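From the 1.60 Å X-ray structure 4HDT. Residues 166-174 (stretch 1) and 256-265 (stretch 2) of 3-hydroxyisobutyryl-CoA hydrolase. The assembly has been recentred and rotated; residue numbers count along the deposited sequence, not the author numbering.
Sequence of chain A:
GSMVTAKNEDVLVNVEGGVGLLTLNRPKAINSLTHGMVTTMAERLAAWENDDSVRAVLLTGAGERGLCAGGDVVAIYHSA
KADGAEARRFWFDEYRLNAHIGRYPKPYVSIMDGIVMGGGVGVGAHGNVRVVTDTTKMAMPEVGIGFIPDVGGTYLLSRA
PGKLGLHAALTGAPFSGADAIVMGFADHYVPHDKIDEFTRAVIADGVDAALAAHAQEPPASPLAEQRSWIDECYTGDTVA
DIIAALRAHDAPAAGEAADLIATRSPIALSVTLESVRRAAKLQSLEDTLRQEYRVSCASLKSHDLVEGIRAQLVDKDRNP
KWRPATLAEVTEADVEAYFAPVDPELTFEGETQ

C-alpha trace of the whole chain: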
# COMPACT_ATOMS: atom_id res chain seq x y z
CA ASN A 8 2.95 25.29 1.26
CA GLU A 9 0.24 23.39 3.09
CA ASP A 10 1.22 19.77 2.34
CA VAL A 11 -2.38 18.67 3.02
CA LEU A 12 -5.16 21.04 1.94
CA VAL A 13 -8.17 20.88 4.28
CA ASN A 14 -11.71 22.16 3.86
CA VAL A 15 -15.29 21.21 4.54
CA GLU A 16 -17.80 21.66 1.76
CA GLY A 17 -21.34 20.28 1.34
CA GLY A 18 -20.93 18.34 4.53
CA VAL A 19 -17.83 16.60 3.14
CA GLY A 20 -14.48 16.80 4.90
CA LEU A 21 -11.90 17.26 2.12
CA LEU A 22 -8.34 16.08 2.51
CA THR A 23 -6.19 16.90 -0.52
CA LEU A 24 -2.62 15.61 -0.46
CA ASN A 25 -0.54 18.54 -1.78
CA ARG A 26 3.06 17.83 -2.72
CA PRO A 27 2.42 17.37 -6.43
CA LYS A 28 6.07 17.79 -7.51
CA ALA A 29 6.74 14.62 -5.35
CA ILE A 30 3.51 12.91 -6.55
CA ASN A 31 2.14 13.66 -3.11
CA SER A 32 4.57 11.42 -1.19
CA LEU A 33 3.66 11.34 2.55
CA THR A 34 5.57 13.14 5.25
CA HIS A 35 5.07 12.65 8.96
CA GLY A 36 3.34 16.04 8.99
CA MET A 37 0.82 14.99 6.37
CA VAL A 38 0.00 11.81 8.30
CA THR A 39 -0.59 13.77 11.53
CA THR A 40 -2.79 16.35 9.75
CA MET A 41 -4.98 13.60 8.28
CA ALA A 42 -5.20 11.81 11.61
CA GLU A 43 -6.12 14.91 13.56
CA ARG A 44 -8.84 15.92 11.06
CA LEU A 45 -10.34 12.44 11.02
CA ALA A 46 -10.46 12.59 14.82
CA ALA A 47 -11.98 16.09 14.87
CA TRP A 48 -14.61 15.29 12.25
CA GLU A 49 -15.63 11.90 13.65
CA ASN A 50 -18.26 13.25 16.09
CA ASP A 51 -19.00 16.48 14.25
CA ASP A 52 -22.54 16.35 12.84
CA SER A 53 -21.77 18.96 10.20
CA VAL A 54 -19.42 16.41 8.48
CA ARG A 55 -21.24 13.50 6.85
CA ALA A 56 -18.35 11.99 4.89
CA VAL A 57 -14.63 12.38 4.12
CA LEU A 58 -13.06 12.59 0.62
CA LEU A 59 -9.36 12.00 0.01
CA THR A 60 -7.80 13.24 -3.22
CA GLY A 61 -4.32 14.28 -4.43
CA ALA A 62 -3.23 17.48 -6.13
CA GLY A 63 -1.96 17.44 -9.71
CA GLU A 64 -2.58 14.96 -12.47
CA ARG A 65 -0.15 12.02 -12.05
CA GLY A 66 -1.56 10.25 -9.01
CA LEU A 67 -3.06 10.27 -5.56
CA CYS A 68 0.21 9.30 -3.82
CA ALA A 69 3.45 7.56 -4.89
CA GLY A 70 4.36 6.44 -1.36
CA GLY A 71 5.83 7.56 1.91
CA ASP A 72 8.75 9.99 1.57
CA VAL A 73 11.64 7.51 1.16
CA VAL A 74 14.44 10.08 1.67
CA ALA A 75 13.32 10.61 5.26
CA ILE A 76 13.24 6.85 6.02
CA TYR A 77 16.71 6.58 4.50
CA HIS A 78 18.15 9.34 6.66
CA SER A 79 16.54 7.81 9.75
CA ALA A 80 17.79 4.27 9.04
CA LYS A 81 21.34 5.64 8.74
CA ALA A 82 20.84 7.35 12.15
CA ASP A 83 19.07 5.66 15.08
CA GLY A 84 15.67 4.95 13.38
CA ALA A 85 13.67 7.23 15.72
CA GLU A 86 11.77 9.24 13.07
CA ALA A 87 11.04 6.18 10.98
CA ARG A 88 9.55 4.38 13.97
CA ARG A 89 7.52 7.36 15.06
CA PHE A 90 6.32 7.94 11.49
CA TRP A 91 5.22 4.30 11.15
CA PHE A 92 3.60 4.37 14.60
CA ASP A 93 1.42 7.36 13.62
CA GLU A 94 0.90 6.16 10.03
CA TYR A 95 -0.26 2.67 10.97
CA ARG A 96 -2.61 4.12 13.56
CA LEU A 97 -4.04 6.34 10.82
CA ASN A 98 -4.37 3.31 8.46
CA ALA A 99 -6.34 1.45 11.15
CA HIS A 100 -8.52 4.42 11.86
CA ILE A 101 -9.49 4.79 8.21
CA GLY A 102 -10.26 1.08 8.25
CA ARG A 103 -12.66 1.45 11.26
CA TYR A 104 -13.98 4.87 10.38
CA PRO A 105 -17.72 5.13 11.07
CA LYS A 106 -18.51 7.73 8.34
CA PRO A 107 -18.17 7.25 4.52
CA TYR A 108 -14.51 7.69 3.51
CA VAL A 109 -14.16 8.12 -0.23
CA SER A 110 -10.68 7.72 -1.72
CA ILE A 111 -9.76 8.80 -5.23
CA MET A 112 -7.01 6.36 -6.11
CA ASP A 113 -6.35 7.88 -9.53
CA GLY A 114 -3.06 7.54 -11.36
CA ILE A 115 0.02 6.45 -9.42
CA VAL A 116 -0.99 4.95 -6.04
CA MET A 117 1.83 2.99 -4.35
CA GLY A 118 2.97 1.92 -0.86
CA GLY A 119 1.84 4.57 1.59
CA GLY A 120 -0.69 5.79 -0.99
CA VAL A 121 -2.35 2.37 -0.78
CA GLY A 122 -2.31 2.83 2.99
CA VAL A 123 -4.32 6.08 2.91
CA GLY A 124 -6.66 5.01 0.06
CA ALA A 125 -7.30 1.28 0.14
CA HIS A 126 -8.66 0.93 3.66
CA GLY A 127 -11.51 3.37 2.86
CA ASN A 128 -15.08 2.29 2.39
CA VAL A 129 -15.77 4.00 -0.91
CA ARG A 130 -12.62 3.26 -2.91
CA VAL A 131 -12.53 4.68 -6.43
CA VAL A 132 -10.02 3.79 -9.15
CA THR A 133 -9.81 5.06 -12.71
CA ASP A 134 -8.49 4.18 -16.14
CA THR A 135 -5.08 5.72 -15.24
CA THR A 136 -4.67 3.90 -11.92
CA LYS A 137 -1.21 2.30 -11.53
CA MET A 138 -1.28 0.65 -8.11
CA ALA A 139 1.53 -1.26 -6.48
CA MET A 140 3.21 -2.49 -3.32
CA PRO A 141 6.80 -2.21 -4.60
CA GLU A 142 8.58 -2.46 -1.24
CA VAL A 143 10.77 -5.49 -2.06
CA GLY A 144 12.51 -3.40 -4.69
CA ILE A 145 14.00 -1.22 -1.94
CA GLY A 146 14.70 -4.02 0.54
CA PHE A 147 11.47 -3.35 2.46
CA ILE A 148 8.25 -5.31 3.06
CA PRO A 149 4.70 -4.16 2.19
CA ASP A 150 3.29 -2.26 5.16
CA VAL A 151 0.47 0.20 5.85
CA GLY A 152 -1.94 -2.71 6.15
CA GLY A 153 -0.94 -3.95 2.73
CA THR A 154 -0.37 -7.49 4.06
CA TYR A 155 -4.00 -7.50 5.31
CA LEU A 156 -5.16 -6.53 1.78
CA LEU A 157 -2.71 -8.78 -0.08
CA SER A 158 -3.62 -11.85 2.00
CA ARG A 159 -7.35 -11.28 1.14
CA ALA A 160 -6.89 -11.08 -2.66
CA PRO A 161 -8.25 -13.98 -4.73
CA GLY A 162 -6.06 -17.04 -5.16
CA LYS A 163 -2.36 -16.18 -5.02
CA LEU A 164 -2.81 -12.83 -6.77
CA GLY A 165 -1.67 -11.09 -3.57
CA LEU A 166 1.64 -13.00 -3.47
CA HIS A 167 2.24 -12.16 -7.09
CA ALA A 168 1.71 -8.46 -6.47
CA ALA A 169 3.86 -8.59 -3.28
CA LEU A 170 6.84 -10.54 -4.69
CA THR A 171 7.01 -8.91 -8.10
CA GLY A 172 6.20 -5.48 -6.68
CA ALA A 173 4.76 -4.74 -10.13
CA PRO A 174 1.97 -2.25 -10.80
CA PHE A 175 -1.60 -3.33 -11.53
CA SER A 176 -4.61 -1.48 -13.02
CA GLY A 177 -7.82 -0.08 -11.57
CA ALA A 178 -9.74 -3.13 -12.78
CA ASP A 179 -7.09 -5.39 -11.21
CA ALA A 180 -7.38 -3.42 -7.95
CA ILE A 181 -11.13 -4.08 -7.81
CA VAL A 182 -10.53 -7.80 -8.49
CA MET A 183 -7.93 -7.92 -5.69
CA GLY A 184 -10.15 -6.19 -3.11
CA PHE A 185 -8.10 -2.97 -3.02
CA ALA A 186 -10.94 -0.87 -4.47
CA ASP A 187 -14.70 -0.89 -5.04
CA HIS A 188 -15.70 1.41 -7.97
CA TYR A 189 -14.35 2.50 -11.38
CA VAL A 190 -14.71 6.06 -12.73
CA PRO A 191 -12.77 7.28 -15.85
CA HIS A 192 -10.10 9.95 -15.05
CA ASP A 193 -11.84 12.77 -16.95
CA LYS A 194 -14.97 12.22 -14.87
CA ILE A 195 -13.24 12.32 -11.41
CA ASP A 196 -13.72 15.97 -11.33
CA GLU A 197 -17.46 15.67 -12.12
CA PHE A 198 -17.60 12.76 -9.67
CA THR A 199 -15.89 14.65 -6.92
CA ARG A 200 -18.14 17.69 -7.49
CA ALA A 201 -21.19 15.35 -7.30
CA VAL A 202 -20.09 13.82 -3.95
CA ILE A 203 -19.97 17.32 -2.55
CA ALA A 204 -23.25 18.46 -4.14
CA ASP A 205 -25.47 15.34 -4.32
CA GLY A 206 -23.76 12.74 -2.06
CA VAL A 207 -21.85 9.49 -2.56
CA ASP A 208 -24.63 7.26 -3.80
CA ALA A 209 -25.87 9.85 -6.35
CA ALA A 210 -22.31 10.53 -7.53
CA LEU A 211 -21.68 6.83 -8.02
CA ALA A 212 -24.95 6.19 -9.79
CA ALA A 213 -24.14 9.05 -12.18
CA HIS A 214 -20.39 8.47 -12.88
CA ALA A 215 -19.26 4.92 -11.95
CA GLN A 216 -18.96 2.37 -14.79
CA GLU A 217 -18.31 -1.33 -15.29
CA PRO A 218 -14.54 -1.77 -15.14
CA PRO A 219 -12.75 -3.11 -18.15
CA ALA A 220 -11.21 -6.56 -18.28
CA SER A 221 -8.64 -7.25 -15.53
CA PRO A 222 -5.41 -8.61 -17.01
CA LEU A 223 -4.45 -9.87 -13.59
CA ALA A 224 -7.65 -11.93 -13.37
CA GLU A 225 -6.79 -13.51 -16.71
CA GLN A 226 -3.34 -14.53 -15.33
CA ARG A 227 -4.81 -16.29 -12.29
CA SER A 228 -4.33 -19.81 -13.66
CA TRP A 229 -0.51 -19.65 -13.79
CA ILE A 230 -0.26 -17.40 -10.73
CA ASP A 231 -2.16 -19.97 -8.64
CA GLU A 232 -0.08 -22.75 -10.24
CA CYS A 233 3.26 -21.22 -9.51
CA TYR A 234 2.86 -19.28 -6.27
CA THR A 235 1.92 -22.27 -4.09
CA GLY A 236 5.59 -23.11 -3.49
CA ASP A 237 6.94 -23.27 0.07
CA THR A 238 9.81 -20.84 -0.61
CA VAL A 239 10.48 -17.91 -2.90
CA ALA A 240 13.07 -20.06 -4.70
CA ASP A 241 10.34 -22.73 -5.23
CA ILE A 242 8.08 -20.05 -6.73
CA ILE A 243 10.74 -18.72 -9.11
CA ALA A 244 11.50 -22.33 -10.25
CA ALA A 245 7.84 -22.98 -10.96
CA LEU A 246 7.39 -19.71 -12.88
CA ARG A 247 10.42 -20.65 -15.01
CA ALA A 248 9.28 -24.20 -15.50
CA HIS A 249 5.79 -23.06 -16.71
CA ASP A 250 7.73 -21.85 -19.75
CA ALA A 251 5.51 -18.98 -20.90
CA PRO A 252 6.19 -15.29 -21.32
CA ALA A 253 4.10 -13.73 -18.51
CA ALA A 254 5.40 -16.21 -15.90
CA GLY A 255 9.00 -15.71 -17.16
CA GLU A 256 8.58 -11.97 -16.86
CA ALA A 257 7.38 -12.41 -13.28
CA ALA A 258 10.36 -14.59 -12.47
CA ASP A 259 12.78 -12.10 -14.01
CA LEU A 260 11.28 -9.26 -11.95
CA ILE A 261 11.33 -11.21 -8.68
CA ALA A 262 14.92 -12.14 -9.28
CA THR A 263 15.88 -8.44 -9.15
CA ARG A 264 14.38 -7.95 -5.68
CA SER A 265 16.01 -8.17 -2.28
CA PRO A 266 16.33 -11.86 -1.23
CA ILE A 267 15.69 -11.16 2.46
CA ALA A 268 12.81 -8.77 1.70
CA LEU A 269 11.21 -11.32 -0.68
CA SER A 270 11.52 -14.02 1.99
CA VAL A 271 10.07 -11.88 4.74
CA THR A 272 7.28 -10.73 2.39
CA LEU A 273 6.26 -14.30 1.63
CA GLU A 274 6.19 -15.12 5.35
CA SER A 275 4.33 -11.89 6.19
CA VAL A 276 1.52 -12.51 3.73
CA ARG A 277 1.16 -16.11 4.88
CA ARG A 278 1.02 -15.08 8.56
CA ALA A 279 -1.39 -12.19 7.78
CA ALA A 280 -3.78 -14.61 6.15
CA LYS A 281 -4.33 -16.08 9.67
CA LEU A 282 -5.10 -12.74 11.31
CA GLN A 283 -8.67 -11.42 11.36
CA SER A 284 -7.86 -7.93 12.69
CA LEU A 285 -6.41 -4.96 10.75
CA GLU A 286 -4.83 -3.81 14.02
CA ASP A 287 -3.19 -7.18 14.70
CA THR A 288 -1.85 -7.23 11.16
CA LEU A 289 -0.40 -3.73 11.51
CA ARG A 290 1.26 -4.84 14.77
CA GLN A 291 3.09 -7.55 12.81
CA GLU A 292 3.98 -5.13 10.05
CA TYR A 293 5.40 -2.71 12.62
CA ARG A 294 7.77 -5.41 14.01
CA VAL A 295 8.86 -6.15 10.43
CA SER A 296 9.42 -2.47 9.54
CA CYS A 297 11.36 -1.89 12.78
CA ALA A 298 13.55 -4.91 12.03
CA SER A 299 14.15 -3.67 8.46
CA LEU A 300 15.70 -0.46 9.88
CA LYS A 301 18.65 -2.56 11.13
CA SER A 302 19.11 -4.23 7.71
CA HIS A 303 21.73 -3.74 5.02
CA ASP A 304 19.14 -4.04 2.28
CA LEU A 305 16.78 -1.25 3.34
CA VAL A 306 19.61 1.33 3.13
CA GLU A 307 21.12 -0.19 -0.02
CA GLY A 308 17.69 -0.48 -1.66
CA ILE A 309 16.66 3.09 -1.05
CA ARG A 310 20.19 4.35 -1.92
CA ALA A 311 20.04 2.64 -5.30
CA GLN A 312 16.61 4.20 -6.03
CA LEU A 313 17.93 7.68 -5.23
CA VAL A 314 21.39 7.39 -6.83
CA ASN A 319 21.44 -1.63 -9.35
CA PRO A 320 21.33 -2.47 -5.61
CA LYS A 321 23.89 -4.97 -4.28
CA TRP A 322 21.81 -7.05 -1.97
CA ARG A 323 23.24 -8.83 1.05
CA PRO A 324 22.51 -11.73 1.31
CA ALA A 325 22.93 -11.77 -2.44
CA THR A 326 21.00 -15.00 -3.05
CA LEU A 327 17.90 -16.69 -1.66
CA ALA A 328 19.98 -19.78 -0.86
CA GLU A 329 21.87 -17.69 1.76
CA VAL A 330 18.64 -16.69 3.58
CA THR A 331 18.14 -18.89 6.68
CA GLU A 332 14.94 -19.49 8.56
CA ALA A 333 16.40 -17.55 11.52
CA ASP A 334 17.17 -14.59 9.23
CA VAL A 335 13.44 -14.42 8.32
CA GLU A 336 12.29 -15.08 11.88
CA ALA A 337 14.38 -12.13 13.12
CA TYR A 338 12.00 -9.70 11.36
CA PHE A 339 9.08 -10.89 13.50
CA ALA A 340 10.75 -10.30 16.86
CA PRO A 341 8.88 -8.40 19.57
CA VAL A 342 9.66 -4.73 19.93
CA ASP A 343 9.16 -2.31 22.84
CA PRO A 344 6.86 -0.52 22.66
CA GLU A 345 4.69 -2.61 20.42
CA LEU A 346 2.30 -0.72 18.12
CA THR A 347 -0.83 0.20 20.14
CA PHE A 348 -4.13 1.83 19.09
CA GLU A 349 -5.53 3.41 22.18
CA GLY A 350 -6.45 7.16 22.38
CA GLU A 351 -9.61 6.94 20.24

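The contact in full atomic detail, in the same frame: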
# COMPACT_ATOMS: atom_id res chain seq x y z
N LEU A 166 0.20 -12.66 -3.50
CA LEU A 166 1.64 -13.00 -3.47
C LEU A 166 2.34 -12.51 -4.72
O LEU A 166 3.48 -12.03 -4.68
CB LEU A 166 1.88 -14.52 -3.35
CG LEU A 166 1.48 -15.12 -2.07
CD1 LEU A 166 1.81 -16.62 -2.08
CD2 LEU A 166 2.19 -14.46 -0.93
N HIS A 167 1.69 -12.68 -5.86
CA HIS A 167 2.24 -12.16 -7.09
C HIS A 167 2.52 -10.65 -6.99
O HIS A 167 3.62 -10.21 -7.33
CB HIS A 167 1.32 -12.53 -8.26
CG HIS A 167 1.68 -11.88 -9.55
ND1 HIS A 167 2.72 -12.32 -10.34
CD2 HIS A 167 1.17 -10.79 -10.17
CE1 HIS A 167 2.81 -11.56 -11.41
NE2 HIS A 167 1.90 -10.61 -11.32
N ALA A 168 1.52 -9.89 -6.61
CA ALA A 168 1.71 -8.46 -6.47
C ALA A 168 2.84 -8.14 -5.47
O ALA A 168 3.66 -7.26 -5.74
CB ALA A 168 0.41 -7.80 -6.06
N ALA A 169 2.90 -8.89 -4.37
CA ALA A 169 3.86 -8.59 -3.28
C ALA A 169 5.30 -8.96 -3.65
O ALA A 169 6.25 -8.24 -3.28
CB ALA A 169 3.45 -9.34 -2.04
N LEU A 170 5.49 -10.07 -4.38
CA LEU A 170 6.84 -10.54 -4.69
C LEU A 170 7.40 -9.87 -5.91
O LEU A 170 8.59 -9.53 -5.96
CB LEU A 170 6.84 -12.07 -4.81
CG LEU A 170 6.48 -12.80 -3.53
CD1 LEU A 170 6.55 -14.31 -3.77
CD2 LEU A 170 7.32 -12.44 -2.31
N THR A 171 6.56 -9.66 -6.93
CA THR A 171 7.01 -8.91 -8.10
C THR A 171 7.18 -7.44 -7.75
O THR A 171 8.08 -6.79 -8.27
CB THR A 171 6.06 -8.98 -9.33
OG1 THR A 171 4.79 -8.39 -9.04
CG2 THR A 171 5.91 -10.48 -9.81
N GLY A 172 6.30 -6.93 -6.91
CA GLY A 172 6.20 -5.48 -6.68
C GLY A 172 5.74 -4.67 -7.88
O GLY A 172 5.94 -3.42 -7.91
N ALA A 173 5.17 -5.36 -8.87
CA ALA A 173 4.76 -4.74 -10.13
C ALA A 173 3.43 -4.00 -10.00
O ALA A 173 2.54 -4.40 -9.24
CB ALA A 173 4.63 -5.80 -11.21
N PRO A 174 3.26 -2.92 -10.78
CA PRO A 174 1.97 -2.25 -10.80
C PRO A 174 0.85 -3.05 -11.45
O PRO A 174 1.08 -3.89 -12.38
CB PRO A 174 2.25 -0.97 -11.59
CG PRO A 174 3.39 -1.32 -12.46
CD PRO A 174 4.21 -2.36 -11.76
N GLU A 256 8.47 -13.37 -17.20
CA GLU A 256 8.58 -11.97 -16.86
C GLU A 256 8.45 -11.76 -15.36
O GLU A 256 9.20 -10.95 -14.76
CB GLU A 256 7.48 -11.15 -17.52
N ALA A 257 7.52 -12.46 -14.73
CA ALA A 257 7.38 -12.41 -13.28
C ALA A 257 8.62 -12.91 -12.60
O ALA A 257 9.11 -12.28 -11.67
CB ALA A 257 6.16 -13.19 -12.82
N ALA A 258 9.12 -14.05 -13.01
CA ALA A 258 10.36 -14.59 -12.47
C ALA A 258 11.53 -13.64 -12.61
O ALA A 258 12.29 -13.43 -11.66
CB ALA A 258 10.69 -15.92 -13.12
N ASP A 259 11.69 -13.06 -13.78
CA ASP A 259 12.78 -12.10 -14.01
C ASP A 259 12.69 -10.93 -13.06
O ASP A 259 13.73 -10.44 -12.60
CB ASP A 259 12.74 -11.54 -15.44
CG ASP A 259 13.16 -12.57 -16.53
OD1 ASP A 259 13.79 -13.62 -16.27
OD2 ASP A 259 12.86 -12.32 -17.72
N LEU A 260 11.47 -10.46 -12.81
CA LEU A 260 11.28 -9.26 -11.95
C LEU A 260 11.58 -9.60 -10.49
O LEU A 260 12.31 -8.87 -9.81
CB LEU A 260 9.91 -8.59 -12.15
CG LEU A 260 9.64 -7.25 -11.49
CD1 LEU A 260 10.74 -6.27 -11.84
CD2 LEU A 260 8.28 -6.67 -11.84
N ILE A 261 11.08 -10.74 -10.03
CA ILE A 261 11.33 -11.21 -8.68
C ILE A 261 12.82 -11.34 -8.42
O ILE A 261 13.32 -11.01 -7.33
CB ILE A 261 10.60 -12.56 -8.42
CG1 ILE A 261 9.10 -12.33 -8.42
CG2 ILE A 261 11.04 -13.19 -7.10
CD1 ILE A 261 8.31 -13.61 -8.46
N ALA A 262 13.53 -11.84 -9.42
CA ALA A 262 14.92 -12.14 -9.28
C ALA A 262 15.74 -10.88 -9.13
O ALA A 262 16.89 -10.98 -8.73
CB ALA A 262 15.37 -12.96 -10.48
N THR A 263 15.19 -9.71 -9.43
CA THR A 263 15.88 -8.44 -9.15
C THR A 263 15.67 -7.90 -7.73
O THR A 263 16.33 -6.91 -7.37
CB THR A 263 15.45 -7.30 -10.10
OG1 THR A 263 14.09 -6.88 -9.82
CG2 THR A 263 15.66 -7.69 -11.59
N ARG A 264 14.80 -8.52 -6.95
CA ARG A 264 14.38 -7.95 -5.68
C ARG A 264 15.25 -8.47 -4.57
O ARG A 264 16.02 -9.44 -4.73
CB ARG A 264 12.90 -8.27 -5.40
CG ARG A 264 11.91 -7.90 -6.46
CD ARG A 264 12.07 -6.48 -6.91
NE ARG A 264 10.92 -6.03 -7.67
CZ ARG A 264 10.82 -4.83 -8.23
NH1 ARG A 264 11.83 -3.96 -8.22
NH2 ARG A 264 9.71 -4.47 -8.84
N SER A 265 15.21 -7.77 -3.43
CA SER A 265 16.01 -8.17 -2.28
C SER A 265 15.67 -9.57 -1.81
O SER A 265 14.49 -9.80 -1.47
CB SER A 265 15.77 -7.16 -1.14
OG SER A 265 16.12 -7.68 0.12

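Stretch 1 carries the last turns of a helix, 166-171, and then breaks into loop at Gly172, the first residue to leave helical geometry, with phi/psi of 65/17°. Stretch 2 is helical from its start, and a type I turn spans Ile261 to Arg264, with Arg264 N donating to Ile261 O at 2.9 Å. The two helix axes approach to 9.6 Å, with 43° between their N-to-C directions. The nearest CA atoms are those of Thr171 and Ile261, 4.9 Å apart, so the closest CA approach falls at the end of the first helix.

At that end, Arg264 binds the carbonyl of Thr171. Its NE and NH2 both donate to Thr171 O, at 3.0 Å and 2.9 Å with N-H...O angles of 144° and 149°; the oxygen lies near the guanidinium plane, at its edge, as a bifurcated acceptor should. Positive phi by itself favours glycine at Gly172; an ideal CB there would point toward the other stretch and lie close to Arg264 NH2, at 3.4 Å.

Thr171, with 78 Å² covered, holds the largest share of the 329 Å² buried in total. Its p rotamer (chi1 64°) lets OG1 donate to His167 O at 2.8 Å and accept from Ala173 N at 3.1 Å (164°), so the hydroxyl is satisfied within its own stretch and ties helix to loop. The methyl meets the other helix: Thr171 CG2 lies 3.9 Å from Ile261 CG1 and 4.1 Å from Ala257 CB.

Apolar packing continues around this centre. Leu170 CB is 4.2 Å from Ile261 CD1, while Ala173 CB sits 3.8 Å from Leu260 CD2, a methyl that also approaches Thr171 O at 3.6 Å. His167 points its CA-to-CB bond sideways, yet its ring reaches across edge-on, with CE1 4.0 Å from Ala257 CB.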